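Local structure of programmed cell death 6-interacting protein (Homo sapiens, 5WA1) at residues L67-L70 against R71-A74; P78-H82 against E83-E87; P367-Q370 against K371-D374. The protein acts in endosomal cargo sorting, multivesicular body formation, membrane repair and cytokinesis, represented here by its CHMP4-binding Bro1 domain. All blocks are in the same frame, centred on the assembly; numbering follows the deposited sequence.

Interaction 1. Residues L67-L70 against R71-A74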
loop_
_atom_site.group_PDB
_atom_site.type_symbol
_atom_site.label_atom_id
_atom_site.label_comp_id
_atom_site.label_asym_id
_atom_site.label_seq_id
_atom_site.Cartn_x
_atom_site.Cartn_y
_atom_site.Cartn_z
ATOM N N LEU A 67 -11.685 -26.678 -1.014
ATOM C CA LEU A 67 -11.326 -25.522 -0.203
ATOM C C LEU A 67 -9.984 -25.729 0.488
ATOM O O LEU A 67 -9.167 -24.802 0.564
ATOM C CB LEU A 67 -12.414 -25.230 0.827
ATOM C CG LEU A 67 -12.021 -24.048 1.724
ATOM C CD1 LEU A 67 -11.812 -22.782 0.895
ATOM C CD2 LEU A 67 -13.032 -23.817 2.827
ATOM N N SER A 68 -9.745 -26.935 1.002
ATOM C CA SER A 68 -8.447 -27.238 1.597
ATOM C C SER A 68 -7.341 -27.128 0.556
ATOM O O SER A 68 -6.255 -26.605 0.841
ATOM C CB SER A 68 -8.467 -28.642 2.219
ATOM O OG SER A 68 -7.388 -28.796 3.135
ATOM N N LYS A 69 -7.604 -27.619 -0.661
ATOM C CA LYS A 69 -6.656 -27.457 -1.755
ATOM C C LYS A 69 -6.412 -25.985 -2.048
ATOM O O LYS A 69 -5.267 -25.566 -2.258
ATOM C CB LYS A 69 -7.178 -28.180 -2.996
ATOM C CG LYS A 69 -6.412 -27.909 -4.279
ATOM C CD LYS A 69 -7.023 -28.712 -5.428
ATOM C CE LYS A 69 -6.390 -28.377 -6.769
ATOM N NZ LYS A 69 -6.992 -29.184 -7.871
ATOM N N LEU A 70 -7.480 -25.182 -2.042
ATOM C CA LEU A 70 -7.345 -23.755 -2.315
ATOM C C LEU A 70 -6.496 -23.066 -1.257
ATOM O O LEU A 70 -5.710 -22.168 -1.579
ATOM C CB LEU A 70 -8.724 -23.098 -2.408
ATOM C CG LEU A 70 -8.749 -21.566 -2.532
ATOM C CD1 LEU A 70 -7.948 -21.113 -3.746
ATOM C CD2 LEU A 70 -10.179 -21.044 -2.604
ATOM N N ARG A 71 -6.632 -23.473 0.009
ATOM C CA ARG A 71 -5.809 -22.874 1.055
ATOM C C ARG A 71 -4.333 -23.153 0.809
ATOM O O ARG A 71 -3.493 -22.256 0.925
ATOM C CB ARG A 71 -6.224 -23.390 2.440
ATOM C CG ARG A 71 -5.452 -22.690 3.554
ATOM C CD ARG A 71 -5.771 -23.197 4.954
ATOM N NE ARG A 71 -5.355 -22.205 5.943
ATOM C CZ ARG A 71 -4.152 -22.158 6.505
ATOM N NH1 ARG A 71 -3.869 -21.207 7.390
ATOM N NH2 ARG A 71 -3.232 -23.067 6.203
ATOM N N ARG A 72 -3.996 -24.405 0.479
ATOM C CA ARG A 72 -2.605 -24.743 0.201
ATOM C C ARG A 72 -2.051 -23.903 -0.947
ATOM O O ARG A 72 -0.903 -23.442 -0.890
ATOM C CB ARG A 72 -2.476 -26.236 -0.108
ATOM C CG ARG A 72 -2.838 -27.151 1.062
ATOM C CD ARG A 72 -2.411 -28.594 0.803
ATOM N NE ARG A 72 -3.184 -29.229 -0.263
ATOM C CZ ARG A 72 -4.314 -29.901 -0.070
ATOM N NH1 ARG A 72 -4.812 -30.033 1.153
ATOM N NH2 ARG A 72 -4.950 -30.444 -1.101
ATOM N N ALA A 73 -2.858 -23.672 -1.985
ATOM C CA ALA A 73 -2.393 -22.857 -3.106
ATOM C C ALA A 73 -2.286 -21.376 -2.743
ATOM O O ALA A 73 -1.431 -20.668 -3.287
ATOM C CB ALA A 73 -3.321 -23.044 -4.304
ATOM N N ALA A 74 -3.135 -20.882 -1.838
ATOM C CA ALA A 74 -3.138 -19.458 -1.513
ATOM C C ALA A 74 -2.077 -19.076 -0.488
ATOM O O ALA A 74 -1.509 -17.982 -0.570
ATOM C CB ALA A 74 -4.512 -19.024 -0.990
#
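L67, S68, K69 and L70 pass their carbonyl oxygens in turn to the amides of R71, R72, A73 and A74, two unbroken turns near the C-terminal end of helix 56-75. R71 N meets L67 O at 2.9 Å. The bond from R72 N to S68 O is longer, 3.2 Å, but nearly straight, with 166° at the hydrogen. A74 N to L70 O measures 2.9 Å and is the most bent of the four, at 139°; A74 N also makes a weak bond to R71 O, three residues back. The side chain that folds back most clearly over the preceding turn is R72. Its CG lies beside the backbone N (chi1 -64°), and a bend at chi3 lays one face of the guanidinium over S68 O and K69 CA. R72 NH2 comes 3.5 Å from K69 CA, while R72 NH1 stands 3.5 Å from S68 OG, a hydroxyl weakly bonded to L38 N. The K69 side chain runs out fully extended. The helix is two-sided within this mainly helical Bro1 domain, of the TPR clan: K69 is exposed and R72 and A73 partly so, R72 also touching E35, whereas L67 and L70 are buried, L67 touching Q95 and L70 touching Y92 of helix 83-97. R71 is buried as well. Its CB rests 3.6 Å from S68 O, and the extended chain beyond leads away from the earlier turn, past Y92, F114 and W116. There NE forms a salt bridge with E140, NH1 bonds T33 OG1 and NH2 bonds S34 O, so all three guanidinium nitrogens have partners, and E140 probably offsets the charge of this buried group. On the flank of the last turn, A74 CB leans over L70 O at 3.4 Å.

Interaction 2. Residues P78-H82 against E83-E87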
loop_
_atom_site.group_PDB
_atom_site.type_symbol
_atom_site.label_atom_id
_atom_site.label_comp_id
_atom_site.label_asym_id
_atom_site.label_seq_id
_atom_site.Cartn_x
_atom_site.Cartn_y
_atom_site.Cartn_z
ATOM N N PRO A 78 5.100 -19.803 -0.937
ATOM C CA PRO A 78 5.591 -18.411 -1.064
ATOM C C PRO A 78 6.327 -18.183 -2.383
ATOM O O PRO A 78 7.555 -18.223 -2.485
ATOM C CB PRO A 78 6.515 -18.272 0.150
ATOM C CG PRO A 78 7.026 -19.659 0.382
ATOM C CD PRO A 78 5.903 -20.594 0.012
ATOM N N LEU A 79 5.552 -17.940 -3.437
ATOM C CA LEU A 79 6.101 -17.750 -4.773
ATOM C C LEU A 79 5.134 -16.911 -5.600
ATOM O O LEU A 79 4.019 -16.605 -5.170
ATOM C CB LEU A 79 6.389 -19.099 -5.455
ATOM C CG LEU A 79 7.461 -20.038 -4.881
ATOM C CD1 LEU A 79 7.499 -21.380 -5.603
ATOM C CD2 LEU A 79 8.834 -19.377 -4.918
ATOM N N ASP A 80 5.596 -16.523 -6.791
ATOM C CA ASP A 80 4.778 -15.883 -7.820
ATOM C C ASP A 80 4.154 -14.504 -7.619
ATOM O O ASP A 80 2.952 -14.391 -7.357
ATOM C CB ASP A 80 3.586 -16.775 -8.173
ATOM C CG ASP A 80 3.471 -17.038 -9.657
ATOM O OD1 ASP A 80 4.013 -16.238 -10.446
ATOM O OD2 ASP A 80 2.831 -18.044 -10.033
ATOM N N LYS A 81 4.953 -13.451 -7.760
ATOM C CA LYS A 81 4.445 -12.076 -7.781
ATOM C C LYS A 81 3.675 -11.632 -9.018
ATOM O O LYS A 81 3.925 -10.563 -9.577
ATOM C CB LYS A 81 5.599 -11.123 -7.497
ATOM C CG LYS A 81 6.220 -11.275 -6.123
ATOM C CD LYS A 81 7.228 -10.173 -5.877
ATOM C CE LYS A 81 8.359 -10.650 -4.985
ATOM N NZ LYS A 81 8.997 -11.888 -5.515
ATOM N N HIS A 82 2.731 -12.454 -9.468
ATOM C CA HIS A 82 1.896 -12.118 -10.610
ATOM C C HIS A 82 0.433 -12.215 -10.195
ATOM O O HIS A 82 0.102 -12.610 -9.070
ATOM C CB HIS A 82 2.214 -13.012 -11.825
ATOM C CG HIS A 82 1.376 -14.251 -11.926
ATOM N ND1 HIS A 82 1.419 -15.264 -10.993
ATOM C CD2 HIS A 82 0.497 -14.654 -12.875
ATOM C CE1 HIS A 82 0.591 -16.228 -11.352
ATOM N NE2 HIS A 82 0.020 -15.883 -12.491
ATOM N N GLU A 83 -0.448 -11.830 -11.121
ATOM C CA GLU A 83 -1.865 -11.694 -10.799
ATOM C C GLU A 83 -2.510 -13.032 -10.454
ATOM O O GLU A 83 -3.443 -13.073 -9.643
ATOM C CB GLU A 83 -2.599 -11.030 -11.965
ATOM C CG GLU A 83 -4.040 -10.651 -11.668
ATOM C CD GLU A 83 -4.737 -10.031 -12.865
ATOM O OE1 GLU A 83 -4.092 -9.887 -13.926
ATOM O OE2 GLU A 83 -5.933 -9.688 -12.747
ATOM N N GLY A 84 -2.035 -14.129 -11.054
ATOM C CA GLY A 84 -2.597 -15.436 -10.739
ATOM C C GLY A 84 -2.452 -15.798 -9.272
ATOM O O GLY A 84 -3.395 -16.292 -8.651
ATOM N N ALA A 85 -1.274 -15.543 -8.695
ATOM C CA ALA A 85 -1.099 -15.784 -7.267
ATOM C C ALA A 85 -1.965 -14.845 -6.437
ATOM O O ALA A 85 -2.531 -15.259 -5.418
ATOM C CB ALA A 85 0.371 -15.636 -6.881
ATOM N N LEU A 86 -2.076 -13.576 -6.848
ATOM C CA LEU A 86 -2.926 -12.642 -6.112
ATOM C C LEU A 86 -4.393 -13.044 -6.224
ATOM O O LEU A 86 -5.120 -13.058 -5.226
ATOM C CB LEU A 86 -2.721 -11.204 -6.614
ATOM C CG LEU A 86 -3.587 -10.170 -5.885
ATOM C CD1 LEU A 86 -3.329 -10.214 -4.385
ATOM C CD2 LEU A 86 -3.362 -8.751 -6.413
ATOM N N GLU A 87 -4.846 -13.378 -7.437
ATOM C CA GLU A 87 -6.231 -13.815 -7.600
ATOM C C GLU A 87 -6.525 -15.066 -6.785
ATOM O O GLU A 87 -7.638 -15.217 -6.269
ATOM C CB GLU A 87 -6.545 -14.053 -9.080
ATOM C CG GLU A 87 -6.779 -12.772 -9.872
ATOM C CD GLU A 87 -7.971 -11.974 -9.359
ATOM O OE1 GLU A 87 -8.965 -12.596 -8.919
ATOM O OE2 GLU A 87 -7.910 -10.725 -9.388
#
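H82 folds its imidazole back over the first turn of the helix that starts at E83, and here the contact is tight. G84 N lies above the centre of the ring, over one face, with H82 NE2 3.1 Å from G84 N and H82 CE1 3.3 Å from G84 CA. Such closeness is possible because G84 has no side chain, and the ring pays for it with an unstaggered first torsion (chi1 92°). On the backbone, L86 N bonds H82 O at 3.3 Å, nearly straight (162°) and in the carbonyl plane. Next to the ring the methyl of A85 meets the loop, its CB 3.6 Å from D80 CB; A85 and L86 also press on L151 of helix 137-157. The solvent side is looser. E83 stretches its extended chain outward from the turn, L79 leads its side chain away, and K81, the centre of an inverse gamma turn, touches Q154 and makes a weak, long ion pair with E158. The arrangement is that of a helix N terminus, with H82 as the N-cap residue whose carbonyl accepts the first helical bond of helix 83-97.

Interaction 3. Residues P367-Q370 against K371-D374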
loop_
_atom_site.group_PDB
_atom_site.type_symbol
_atom_site.label_atom_id
_atom_site.label_comp_id
_atom_site.label_asym_id
_atom_site.label_seq_id
_atom_site.Cartn_x
_atom_site.Cartn_y
_atom_site.Cartn_z
ATOM N N PRO A 367 -17.483 -10.050 -3.370
ATOM C CA PRO A 367 -16.209 -10.635 -3.810
ATOM C C PRO A 367 -15.146 -9.632 -4.272
ATOM O O PRO A 367 -15.433 -8.742 -5.080
ATOM C CB PRO A 367 -16.636 -11.526 -4.979
ATOM C CG PRO A 367 -17.794 -10.793 -5.573
ATOM C CD PRO A 367 -18.520 -10.156 -4.415
ATOM N N ILE A 368 -13.919 -9.782 -3.758
ATOM C CA ILE A 368 -12.802 -8.983 -4.261
ATOM C C ILE A 368 -12.021 -9.704 -5.353
ATOM O O ILE A 368 -11.189 -9.075 -6.023
ATOM C CB ILE A 368 -11.833 -8.546 -3.138
ATOM C CG1 ILE A 368 -11.180 -9.742 -2.432
ATOM C CG2 ILE A 368 -12.543 -7.658 -2.126
ATOM C CD1 ILE A 368 -10.239 -9.318 -1.284
ATOM N N SER A 369 -12.268 -10.995 -5.566
ATOM C CA SER A 369 -11.641 -11.727 -6.659
ATOM C C SER A 369 -12.541 -11.721 -7.893
ATOM O O SER A 369 -13.758 -11.544 -7.805
ATOM C CB SER A 369 -11.341 -13.171 -6.249
ATOM O OG SER A 369 -12.514 -13.965 -6.295
ATOM N N GLN A 370 -11.921 -11.932 -9.052
ATOM C CA GLN A 370 -12.650 -11.940 -10.314
ATOM C C GLN A 370 -13.329 -13.281 -10.549
ATOM O O GLN A 370 -12.791 -14.338 -10.204
ATOM C CB GLN A 370 -11.714 -11.629 -11.480
ATOM C CG GLN A 370 -11.240 -10.186 -11.506
ATOM C CD GLN A 370 -12.390 -9.200 -11.591
ATOM O OE1 GLN A 370 -12.959 -8.981 -12.661
ATOM N NE2 GLN A 370 -12.740 -8.597 -10.458
ATOM N N LYS A 371 -14.517 -13.225 -11.149
ATOM C CA LYS A 371 -15.275 -14.417 -11.526
ATOM C C LYS A 371 -15.414 -15.369 -10.342
ATOM O O LYS A 371 -15.190 -16.577 -10.449
ATOM C CB LYS A 371 -14.627 -15.115 -12.726
ATOM C CG LYS A 371 -14.674 -14.313 -14.021
ATOM C CD LYS A 371 -13.830 -14.952 -15.122
ATOM C CE LYS A 371 -12.342 -14.894 -14.788
ATOM N NZ LYS A 371 -11.482 -15.203 -15.968
ATOM N N PHE A 372 -15.771 -14.808 -9.190
ATOM C CA PHE A 372 -15.870 -15.612 -7.984
ATOM C C PHE A 372 -17.115 -16.489 -8.019
ATOM O O PHE A 372 -18.184 -16.065 -8.468
ATOM C CB PHE A 372 -15.891 -14.730 -6.737
ATOM C CG PHE A 372 -16.156 -15.496 -5.469
ATOM C CD1 PHE A 372 -15.195 -16.344 -4.942
ATOM C CD2 PHE A 372 -17.373 -15.384 -4.814
ATOM C CE1 PHE A 372 -15.440 -17.061 -3.783
ATOM C CE2 PHE A 372 -17.622 -16.093 -3.652
ATOM C CZ PHE A 372 -16.654 -16.934 -3.136
ATOM N N THR A 373 -16.965 -17.726 -7.548
ATOM C CA THR A 373 -18.075 -18.665 -7.409
ATOM C C THR A 373 -17.924 -19.355 -6.059
ATOM O O THR A 373 -16.942 -20.069 -5.839
ATOM C CB THR A 373 -18.098 -19.690 -8.550
ATOM O OG1 THR A 373 -16.844 -20.384 -8.603
ATOM C CG2 THR A 373 -18.355 -19.013 -9.895
ATOM N N ASP A 374 -18.877 -19.129 -5.153
ATOM C CA ASP A 374 -18.843 -19.783 -3.847
ATOM C C ASP A 374 -18.984 -21.290 -4.016
ATOM O O ASP A 374 -19.892 -21.769 -4.697
ATOM C CB ASP A 374 -19.953 -19.232 -2.942
ATOM C CG ASP A 374 -20.019 -19.928 -1.572
ATOM O OD1 ASP A 374 -19.046 -20.601 -1.171
ATOM O OD2 ASP A 374 -21.055 -19.787 -0.883
#
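F372 CB touches both P367 CB and S369 OG, which approach it from directions roughly at right angles, where the chain bends between the two segments with no hydrogen bond across them. P367 CB touches F372 CB at 3.7 Å in an apolar contact and reaches F372 CD2 at 3.9 Å. On the other ortho carbon, S369 OG lies 3.8 Å from F372 CD1, and it is 3.5 Å from F372 CB; both neighbours meet the ring obliquely. With CG anti to the backbone N (chi1 173°), the ring swings beyond these two residues, and D374 N sits over one of its faces, toward the rim. At the bend K371 adopts the left-handed helical conformation (phi 51°, psi 46°), while its side chain leads outward into solvent. This is the irregular C-terminal tail of the Bro1 domain, returning across helix 83-97 and belonging to the region that interacts with CHMP4A, CHMP4B and CHMP4C. P367 is preceded by a cis peptide bond. Further out, D94 grips two successive amides, OD1 taking I368 N and OD2 taking S369 N, and E87 OE1 receives Q370 N. I368 turns from F372 to pack on L90 and Y93, the F372 side chain also touches D94 and S98, and D374 OD1 accepts bonds from both Q95 NE2 and F376 N.

Overall arrangement
From the N terminus, interaction 1 comes first, inside helix 56-75, and closes only helical turns. The chain then leaves that helix and enters interaction 2, about 14 Å away between centres, where the connecting loop turns into helix 83-97. Interaction 3 follows far along the sequence, after helix 319-340, and bends the C-terminal tail. The three lie in series, with none nested or crossed. Helix 83-97 joins them in space: it packs against the leucines of interaction 1, begins in interaction 2, and holds the tail, and E87, at the end of interaction 2, links it directly to interaction 3. Interactions 1 and 3 do not touch, their nearest atoms being about 7 Å apart.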